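Local coordinates for succinate dehydrogenase subunit A (Mycolicibacterium smegmatis MC2 51, PDB 6LUM), which binds FAD and, as the flavoprotein subunit of succinate dehydrogenase, probably oxidises succinate to fumarate, passing the electrons on to the other subunits, at residues 188-200 with 418-432. Residues are numbered along the deposited sequence; the frame is centred on the assembly and turned at random.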
ATOM      1  N   THR D 188      31.298 -17.942   7.000  1.00 13.37           N
ATOM      2  CA  THR D 188      31.087 -19.336   7.345  1.00 13.37           C
ATOM      3  C   THR D 188      32.148 -20.276   6.817  1.00 13.37           C
ATOM      4  O   THR D 188      32.229 -21.406   7.299  1.00 13.37           O
ATOM      5  CB  THR D 188      29.730 -19.822   6.828  1.00 13.37           C
ATOM      6  OG1 THR D 188      29.736 -19.794   5.404  1.00 13.37           O
ATOM      7  CG2 THR D 188      28.628 -18.935   7.323  1.00 13.37           C
ATOM      8  N   GLY D 189      32.960 -19.857   5.859  1.00 15.21           N
ATOM      9  CA  GLY D 189      33.948 -20.735   5.284  1.00 15.21           C
ATOM     10  C   GLY D 189      33.431 -21.621   4.184  1.00 15.21           C
ATOM     11  O   GLY D 189      34.153 -22.519   3.743  1.00 15.21           O
ATOM     12  N   ASP D 190      32.210 -21.398   3.726  1.00 15.60           N
ATOM     13  CA  ASP D 190      31.589 -22.236   2.719  1.00 15.60           C
ATOM     14  C   ASP D 190      31.953 -21.755   1.328  1.00 15.60           C
ATOM     15  O   ASP D 190      32.205 -20.573   1.108  1.00 15.60           O
ATOM     16  CB  ASP D 190      30.070 -22.224   2.872  1.00 15.60           C
ATOM     17  CG  ASP D 190      29.592 -23.022   4.066  1.00 15.60           C
ATOM     18  OD1 ASP D 190      30.426 -23.639   4.756  1.00 15.60           O
ATOM     19  OD2 ASP D 190      28.372 -23.036   4.316  1.00 15.60           O
ATOM     20  N   ILE D 191      31.970 -22.678   0.394  1.00 11.40           N
ATOM     21  CA  ILE D 191      32.109 -22.367  -1.020  1.00 11.40           C
ATOM     22  C   ILE D 191      30.724 -22.316  -1.632  1.00 11.40           C
ATOM     23  O   ILE D 191      29.883 -23.175  -1.359  1.00 11.40           O
ATOM     24  CB  ILE D 191      32.986 -23.409  -1.730  1.00 11.40           C
ATOM     25  CG1 ILE D 191      34.194 -23.757  -0.874  1.00 11.40           C
ATOM     26  CG2 ILE D 191      33.433 -22.899  -3.064  1.00 11.40           C
ATOM     27  CD1 ILE D 191      35.178 -22.652  -0.749  1.00 11.40           C
ATOM     28  N   HIS D 192      30.473 -21.305  -2.447  1.00 11.17           N
ATOM     29  CA  HIS D 192      29.206 -21.163  -3.138  1.00 11.17           C
ATOM     30  C   HIS D 192      29.458 -21.146  -4.630  1.00 11.17           C
ATOM     31  O   HIS D 192      30.482 -20.647  -5.089  1.00 11.17           O
ATOM     32  CB  HIS D 192      28.482 -19.887  -2.753  1.00 11.17           C
ATOM     33  CG  HIS D 192      28.131 -19.801  -1.307  1.00 11.17           C
ATOM     34  ND1 HIS D 192      26.857 -19.526  -0.871  1.00 11.17           N
ATOM     35  CD2 HIS D 192      28.886 -19.943  -0.198  1.00 11.17           C
ATOM     36  CE1 HIS D 192      26.841 -19.507   0.446  1.00 11.17           C
ATOM     37  NE2 HIS D 192      28.059 -19.759   0.880  1.00 11.17           N
ATOM     38  N   VAL D 193      28.516 -21.688  -5.388  1.00 10.11           N
ATOM     39  CA  VAL D 193      28.574 -21.665  -6.839  1.00 10.11           C
ATOM     40  C   VAL D 193      27.343 -20.933  -7.327  1.00 10.11           C
ATOM     41  O   VAL D 193      26.222 -21.395  -7.110  1.00 10.11           O
ATOM     42  CB  VAL D 193      28.639 -23.074  -7.437  1.00 10.11           C
ATOM     43  CG1 VAL D 193      29.067 -22.994  -8.872  1.00 10.11           C
ATOM     44  CG2 VAL D 193      29.585 -23.936  -6.649  1.00 10.11           C
ATOM     45  N   PHE D 194      27.547 -19.791  -7.965  1.00 11.68           N
ATOM     46  CA  PHE D 194      26.464 -19.016  -8.549  1.00 11.68           C
ATOM     47  C   PHE D 194      26.449 -19.319 -10.032  1.00 11.68           C
ATOM     48  O   PHE D 194      27.335 -18.874 -10.759  1.00 11.68           O
ATOM     49  CB  PHE D 194      26.663 -17.522  -8.321  1.00 11.68           C
ATOM     50  CG  PHE D 194      26.645 -17.117  -6.887  1.00 11.68           C
ATOM     51  CD1 PHE D 194      27.748 -17.292  -6.089  1.00 11.68           C
ATOM     52  CD2 PHE D 194      25.526 -16.546  -6.344  1.00 11.68           C
ATOM     53  CE1 PHE D 194      27.721 -16.925  -4.785  1.00 11.68           C
ATOM     54  CE2 PHE D 194      25.506 -16.179  -5.046  1.00 11.68           C
ATOM     55  CZ  PHE D 194      26.602 -16.370  -4.266  1.00 11.68           C
ATOM     56  N   HIS D 195      25.467 -20.085 -10.486  1.00 21.54           N
ATOM     57  CA  HIS D 195      25.344 -20.369 -11.903  1.00 21.54           C
ATOM     58  C   HIS D 195      24.490 -19.292 -12.543  1.00 21.54           C
ATOM     59  O   HIS D 195      23.375 -19.027 -12.094  1.00 21.54           O
ATOM     60  CB  HIS D 195      24.760 -21.760 -12.135  1.00 21.54           C
ATOM     61  CG  HIS D 195      25.805 -22.828 -12.198  1.00 21.54           C
ATOM     62  ND1 HIS D 195      26.637 -22.988 -13.283  1.00 21.54           N
ATOM     63  CD2 HIS D 195      26.184 -23.761 -11.292  1.00 21.54           C
ATOM     64  CE1 HIS D 195      27.477 -23.980 -13.051  1.00 21.54           C
ATOM     65  NE2 HIS D 195      27.220 -24.469 -11.852  1.00 21.54           N
ATOM     66  N   ALA D 196      25.028 -18.653 -13.573  1.00 18.48           N
ATOM     67  CA  ALA D 196      24.396 -17.483 -14.141  1.00 18.48           C
ATOM     68  C   ALA D 196      24.386 -17.583 -15.652  1.00 18.48           C
ATOM     69  O   ALA D 196      25.007 -18.465 -16.243  1.00 18.48           O
ATOM     70  CB  ALA D 196      25.109 -16.210 -13.704  1.00 18.48           C
ATOM     71  N   LYS D 197      23.661 -16.667 -16.279  1.00 23.73           N
ATOM     72  CA  LYS D 197      23.750 -16.526 -17.721  1.00 23.73           C
ATOM     73  C   LYS D 197      24.784 -15.486 -18.113  1.00 23.73           C
ATOM     74  O   LYS D 197      25.617 -15.745 -18.983  1.00 23.73           O
ATOM     75  CB  LYS D 197      22.390 -16.158 -18.310  1.00 23.73           C
ATOM     76  CG  LYS D 197      21.316 -17.180 -18.052  1.00 23.73           C
ATOM     77  CD  LYS D 197      19.983 -16.662 -18.501  1.00 23.73           C
ATOM     78  CE  LYS D 197      18.864 -17.368 -17.792  1.00 23.73           C
ATOM     79  NZ  LYS D 197      17.541 -16.837 -18.183  1.00 23.73           N
ATOM     80  N   ALA D 198      24.754 -14.318 -17.480  1.00 16.58           N
ATOM     81  CA  ALA D 198      25.736 -13.274 -17.707  1.00 16.58           C
ATOM     82  C   ALA D 198      26.488 -13.006 -16.414  1.00 16.58           C
ATOM     83  O   ALA D 198      25.979 -13.255 -15.322  1.00 16.58           O
ATOM     84  CB  ALA D 198      25.083 -11.994 -18.208  1.00 16.58           C
ATOM     85  N   ILE D 199      27.713 -12.508 -16.548  1.00 12.26           N
ATOM     86  CA  ILE D 199      28.585 -12.210 -15.420  1.00 12.26           C
ATOM     87  C   ILE D 199      29.252 -10.874 -15.684  1.00 12.26           C
ATOM     88  O   ILE D 199      29.881 -10.695 -16.729  1.00 12.26           O
ATOM     89  CB  ILE D 199      29.648 -13.303 -15.220  1.00 12.26           C
ATOM     90  CG1 ILE D 199      28.991 -14.660 -15.007  1.00 12.26           C
ATOM     91  CG2 ILE D 199      30.527 -12.980 -14.050  1.00 12.26           C
ATOM     92  CD1 ILE D 199      29.975 -15.765 -14.867  1.00 12.26           C
ATOM     93  N   VAL D 200      29.128  -9.940 -14.746  1.00  8.78           N
ATOM     94  CA  VAL D 200      29.754  -8.627 -14.849  1.00  8.78           C
ATOM     95  C   VAL D 200      30.861  -8.536 -13.815  1.00  8.78           C
ATOM     96  O   VAL D 200      30.659  -8.882 -12.650  1.00  8.78           O
ATOM     97  CB  VAL D 200      28.730  -7.497 -14.652  1.00  8.78           C
ATOM     98  CG1 VAL D 200      29.312  -6.181 -15.088  1.00  8.78           C
ATOM     99  CG2 VAL D 200      27.468  -7.793 -15.420  1.00  8.78           C
ATOM    100  N   TYR D 418      21.294  -9.932 -22.566  1.00 24.49           N
ATOM    101  CA  TYR D 418      21.802 -11.270 -22.844  1.00 24.49           C
ATOM    102  C   TYR D 418      21.096 -12.320 -22.000  1.00 24.49           C
ATOM    103  O   TYR D 418      20.721 -13.386 -22.504  1.00 24.49           O
ATOM    104  CB  TYR D 418      23.305 -11.324 -22.604  1.00 24.49           C
ATOM    105  CG  TYR D 418      23.941 -12.637 -22.975  1.00 24.49           C
ATOM    106  CD1 TYR D 418      23.928 -13.706 -22.104  1.00 24.49           C
ATOM    107  CD2 TYR D 418      24.569 -12.798 -24.190  1.00 24.49           C
ATOM    108  CE1 TYR D 418      24.508 -14.895 -22.436  1.00 24.49           C
ATOM    109  CE2 TYR D 418      25.150 -13.987 -24.531  1.00 24.49           C
ATOM    110  CZ  TYR D 418      25.117 -15.032 -23.650  1.00 24.49           C
ATOM    111  OH  TYR D 418      25.697 -16.226 -23.986  1.00 24.49           O
ATOM    112  N   ALA D 419      20.914 -12.046 -20.710  1.00 27.24           N
ATOM    113  CA  ALA D 419      20.299 -13.039 -19.839  1.00 27.24           C
ATOM    114  C   ALA D 419      18.841 -13.268 -20.200  1.00 27.24           C
ATOM    115  O   ALA D 419      18.362 -14.404 -20.167  1.00 27.24           O
ATOM    116  CB  ALA D 419      20.424 -12.611 -18.381  1.00 27.24           C
ATOM    117  N   GLN D 420      18.116 -12.207 -20.550  1.00 33.45           N
ATOM    118  CA  GLN D 420      16.718 -12.394 -20.920  1.00 33.45           C
ATOM    119  C   GLN D 420      16.562 -13.018 -22.298  1.00 33.45           C
ATOM    120  O   GLN D 420      15.493 -13.555 -22.599  1.00 33.45           O
ATOM    121  CB  GLN D 420      15.967 -11.068 -20.859  1.00 33.45           C
ATOM    122  CG  GLN D 420      15.934 -10.316 -22.164  1.00 33.45           C
ATOM    123  CD  GLN D 420      15.424  -8.899 -21.999  1.00 33.45           C
ATOM    124  OE1 GLN D 420      15.326  -8.390 -20.883  1.00 33.45           O
ATOM    125  NE2 GLN D 420      15.103  -8.254 -23.112  1.00 33.45           N
ATOM    126  N   ASN D 421      17.597 -12.969 -23.136  1.00 32.68           N
ATOM    127  CA  ASN D 421      17.521 -13.590 -24.454  1.00 32.68           C
ATOM    128  C   ASN D 421      17.903 -15.064 -24.447  1.00 32.68           C
ATOM    129  O   ASN D 421      17.218 -15.875 -25.073  1.00 32.68           O
ATOM    130  CB  ASN D 421      18.418 -12.851 -25.442  1.00 32.68           C
ATOM    131  CG  ASN D 421      17.809 -11.564 -25.925  1.00 32.68           C
ATOM    132  OD1 ASN D 421      18.315 -10.933 -26.851  1.00 32.68           O
ATOM    133  ND2 ASN D 421      16.719 -11.158 -25.294  1.00 32.68           N
ATOM    134  N   HIS D 422      18.985 -15.436 -23.770  1.00 31.69           N
ATOM    135  CA  HIS D 422      19.495 -16.795 -23.857  1.00 31.69           C
ATOM    136  C   HIS D 422      19.000 -17.639 -22.685  1.00 31.69           C
ATOM    137  O   HIS D 422      18.115 -17.236 -21.927  1.00 31.69           O
ATOM    138  CB  HIS D 422      21.015 -16.775 -23.935  1.00 31.69           C
ATOM    139  CG  HIS D 422      21.540 -16.030 -25.119  1.00 31.69           C
ATOM    140  ND1 HIS D 422      21.185 -14.729 -25.396  1.00 31.69           N
ATOM    141  CD2 HIS D 422      22.395 -16.402 -26.098  1.00 31.69           C
ATOM    142  CE1 HIS D 422      21.800 -14.330 -26.492  1.00 31.69           C
ATOM    143  NE2 HIS D 422      22.540 -15.328 -26.938  1.00 31.69           N
ATOM    144  N   ASN D 423      19.565 -18.836 -22.543  1.00 33.85           N
ATOM    145  CA  ASN D 423      19.157 -19.794 -21.525  1.00 33.85           C
ATOM    146  C   ASN D 423      20.383 -20.355 -20.823  1.00 33.85           C
ATOM    147  O   ASN D 423      21.512 -20.223 -21.296  1.00 33.85           O
ATOM    148  CB  ASN D 423      18.341 -20.941 -22.130  1.00 33.85           C
ATOM    149  CG  ASN D 423      16.871 -20.618 -22.237  1.00 33.85           C
ATOM    150  OD1 ASN D 423      16.288 -20.683 -23.316  1.00 33.85           O
ATOM    151  ND2 ASN D 423      16.258 -20.270 -21.112  1.00 33.85           N
ATOM    152  N   PHE D 424      20.147 -20.990 -19.676  1.00 30.43           N
ATOM    153  CA  PHE D 424      21.227 -21.630 -18.939  1.00 30.43           C
ATOM    154  C   PHE D 424      21.925 -22.648 -19.826  1.00 30.43           C
ATOM    155  O   PHE D 424      21.283 -23.363 -20.597  1.00 30.43           O
ATOM    156  CB  PHE D 424      20.684 -22.309 -17.687  1.00 30.43           C
ATOM    157  CG  PHE D 424      20.474 -21.376 -16.536  1.00 30.43           C
ATOM    158  CD1 PHE D 424      19.346 -20.592 -16.460  1.00 30.43           C
ATOM    159  CD2 PHE D 424      21.406 -21.285 -15.529  1.00 30.43           C
ATOM    160  CE1 PHE D 424      19.156 -19.739 -15.404  1.00 30.43           C
ATOM    161  CE2 PHE D 424      21.213 -20.433 -14.480  1.00 30.43           C
ATOM    162  CZ  PHE D 424      20.089 -19.660 -14.418  1.00 30.43           C
ATOM    163  N   VAL D 425      23.249 -22.714 -19.727  1.00 36.86           N
ATOM    164  CA  VAL D 425      23.999 -23.500 -20.697  1.00 36.86           C
ATOM    165  C   VAL D 425      24.261 -24.904 -20.173  1.00 36.86           C
ATOM    166  O   VAL D 425      23.689 -25.870 -20.682  1.00 36.86           O
ATOM    167  CB  VAL D 425      25.316 -22.792 -21.064  1.00 36.86           C
ATOM    168  CG1 VAL D 425      26.232 -23.732 -21.805  1.00 36.86           C
ATOM    169  CG2 VAL D 425      25.027 -21.570 -21.910  1.00 36.86           C
ATOM    170  N   ASP D 426      25.078 -25.022 -19.136  1.00 40.85           N
ATOM    171  CA  ASP D 426      25.549 -26.307 -18.615  1.00 40.85           C
ATOM    172  C   ASP D 426      26.244 -26.051 -17.288  1.00 40.85           C
ATOM    173  O   ASP D 426      26.122 -24.971 -16.701  1.00 40.85           O
ATOM    174  CB  ASP D 426      26.492 -27.023 -19.587  1.00 40.85           C
ATOM    175  CG  ASP D 426      25.761 -27.816 -20.655  1.00 40.85           C
ATOM    176  OD1 ASP D 426      24.685 -28.375 -20.354  1.00 40.85           O
ATOM    177  OD2 ASP D 426      26.260 -27.872 -21.798  1.00 40.85           O
ATOM    178  N   MET D 427      26.956 -27.062 -16.808  1.00 47.01           N
ATOM    179  CA  MET D 427      27.840 -26.952 -15.657  1.00 47.01           C
ATOM    180  C   MET D 427      28.882 -28.063 -15.729  1.00 47.01           C
ATOM    181  O   MET D 427      28.537 -29.217 -16.009  1.00 47.01           O
ATOM    182  CB  MET D 427      27.032 -26.999 -14.355  1.00 47.01           C
ATOM    183  CG  MET D 427      26.193 -28.253 -14.111  1.00 47.01           C
ATOM    184  SD  MET D 427      27.082 -29.591 -13.292  1.00 47.01           S
ATOM    185  CE  MET D 427      27.259 -28.904 -11.649  1.00 47.01           C
ATOM    186  N   PRO D 428      30.167 -27.760 -15.525  1.00 43.25           N
ATOM    187  CA  PRO D 428      31.184 -28.817 -15.581  1.00 43.25           C
ATOM    188  C   PRO D 428      31.035 -29.792 -14.429  1.00 43.25           C
ATOM    189  O   PRO D 428      30.169 -29.612 -13.568  1.00 43.25           O
ATOM    190  CB  PRO D 428      32.508 -28.048 -15.494  1.00 43.25           C
ATOM    191  CG  PRO D 428      32.165 -26.632 -15.774  1.00 43.25           C
ATOM    192  CD  PRO D 428      30.769 -26.444 -15.281  1.00 43.25           C
ATOM    193  N   GLU D 429      31.857 -30.830 -14.398  1.00 38.75           N
ATOM    194  CA  GLU D 429      31.853 -31.743 -13.260  1.00 38.75           C
ATOM    195  C   GLU D 429      32.333 -30.971 -12.044  1.00 38.75           C
ATOM    196  O   GLU D 429      33.474 -30.509 -12.006  1.00 38.75           O
ATOM    197  CB  GLU D 429      32.739 -32.952 -13.532  1.00 38.75           C
ATOM    198  N   ASN D 430      31.437 -30.793 -11.063  1.00 37.59           N
ATOM    199  CA  ASN D 430      31.691 -30.181  -9.759  1.00 37.59           C
ATOM    200  C   ASN D 430      32.641 -28.994  -9.868  1.00 37.59           C
ATOM    201  O   ASN D 430      33.810 -29.094  -9.482  1.00 37.59           O
ATOM    202  CB  ASN D 430      32.186 -31.230  -8.750  1.00 37.59           C
ATOM    203  CG  ASN D 430      33.333 -32.087  -9.265  1.00 37.59           C
ATOM    204  OD1 ASN D 430      34.300 -31.597  -9.836  1.00 37.59           O
ATOM    205  ND2 ASN D 430      33.206 -33.395  -9.082  1.00 37.59           N
ATOM    206  N   PRO D 431      32.176 -27.859 -10.396  1.00 31.94           N
ATOM    207  CA  PRO D 431      33.105 -26.779 -10.754  1.00 31.94           C
ATOM    208  C   PRO D 431      33.956 -26.289  -9.602  1.00 31.94           C
ATOM    209  O   PRO D 431      35.050 -25.768  -9.840  1.00 31.94           O
ATOM    210  CB  PRO D 431      32.177 -25.669 -11.266  1.00 31.94           C
ATOM    211  CG  PRO D 431      30.830 -26.280 -11.370  1.00 31.94           C
ATOM    212  CD  PRO D 431      30.784 -27.398 -10.405  1.00 31.94           C
ATOM    213  N   ALA D 432      33.504 -26.448  -8.365  1.00 28.34           N
ATOM    214  CA  ALA D 432      34.247 -25.971  -7.213  1.00 28.34           C
ATOM    215  C   ALA D 432      35.400 -26.876  -6.832  1.00 28.34           C
ATOM    216  O   ALA D 432      36.003 -26.660  -5.779  1.00 28.34           O
ATOM    217  CB  ALA D 432      33.310 -25.812  -6.018  1.00 28.34           C
TER
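Lys197 runs along the end of helix 399-421 and then across one face of Phe424, and its single chain meets a backbone carbonyl and an aromatic ring. With CG anti to the carbonyl carbon (chi1 -60°) and the chain extended beyond it, the methylenes pass Ala419, where Lys197 CB lies 4.1 Å from Ala419 CB. The ammonium group then donates a hydrogen bond from Lys197 NZ to Ala419 O at 3.2 Å, the donor standing 33° off the carbonyl plane. This carbonyl belongs to the last turn of the helix, whose dipole would probably favour a hydrogen bond from a positively charged group; a long, weak ion pair with Asp8 gives the same nitrogen a second partner. Phe424 crosses the lysine chain at about a right angle: Lys197 CG sits over one face toward the rim, and Lys197 CE comes to 3.4 Å from Phe424 CE1. The edge of that ring meets the main chain instead, with Phe424 CE2 3.5 Å from His195 O, while Arg6 makes a cation-pi contact with the ring.

The lysine occupies the link between two sheets of the FAD-binding domain, a Rossmann-type fold: strand 191-195 belongs to a four-strand mixed sheet, and strand 198-201 to the parallel sheet that also contains strand 9-12. The loop after helix 399-421 travels back along strand 191-195. Midway, the imidazole of His195 meets Met427 at about a right angle, touching its CB rather than its sulfur, and turns an edge to Pro431, whose CG is 4.1 Å from His195 NE2. Farther along, Ala432, the N-cap residue of helix 433-443, places its methyl against Val193 CG2 and Ile191 CG2, and Ile2 packs on both Val193 and Ala432.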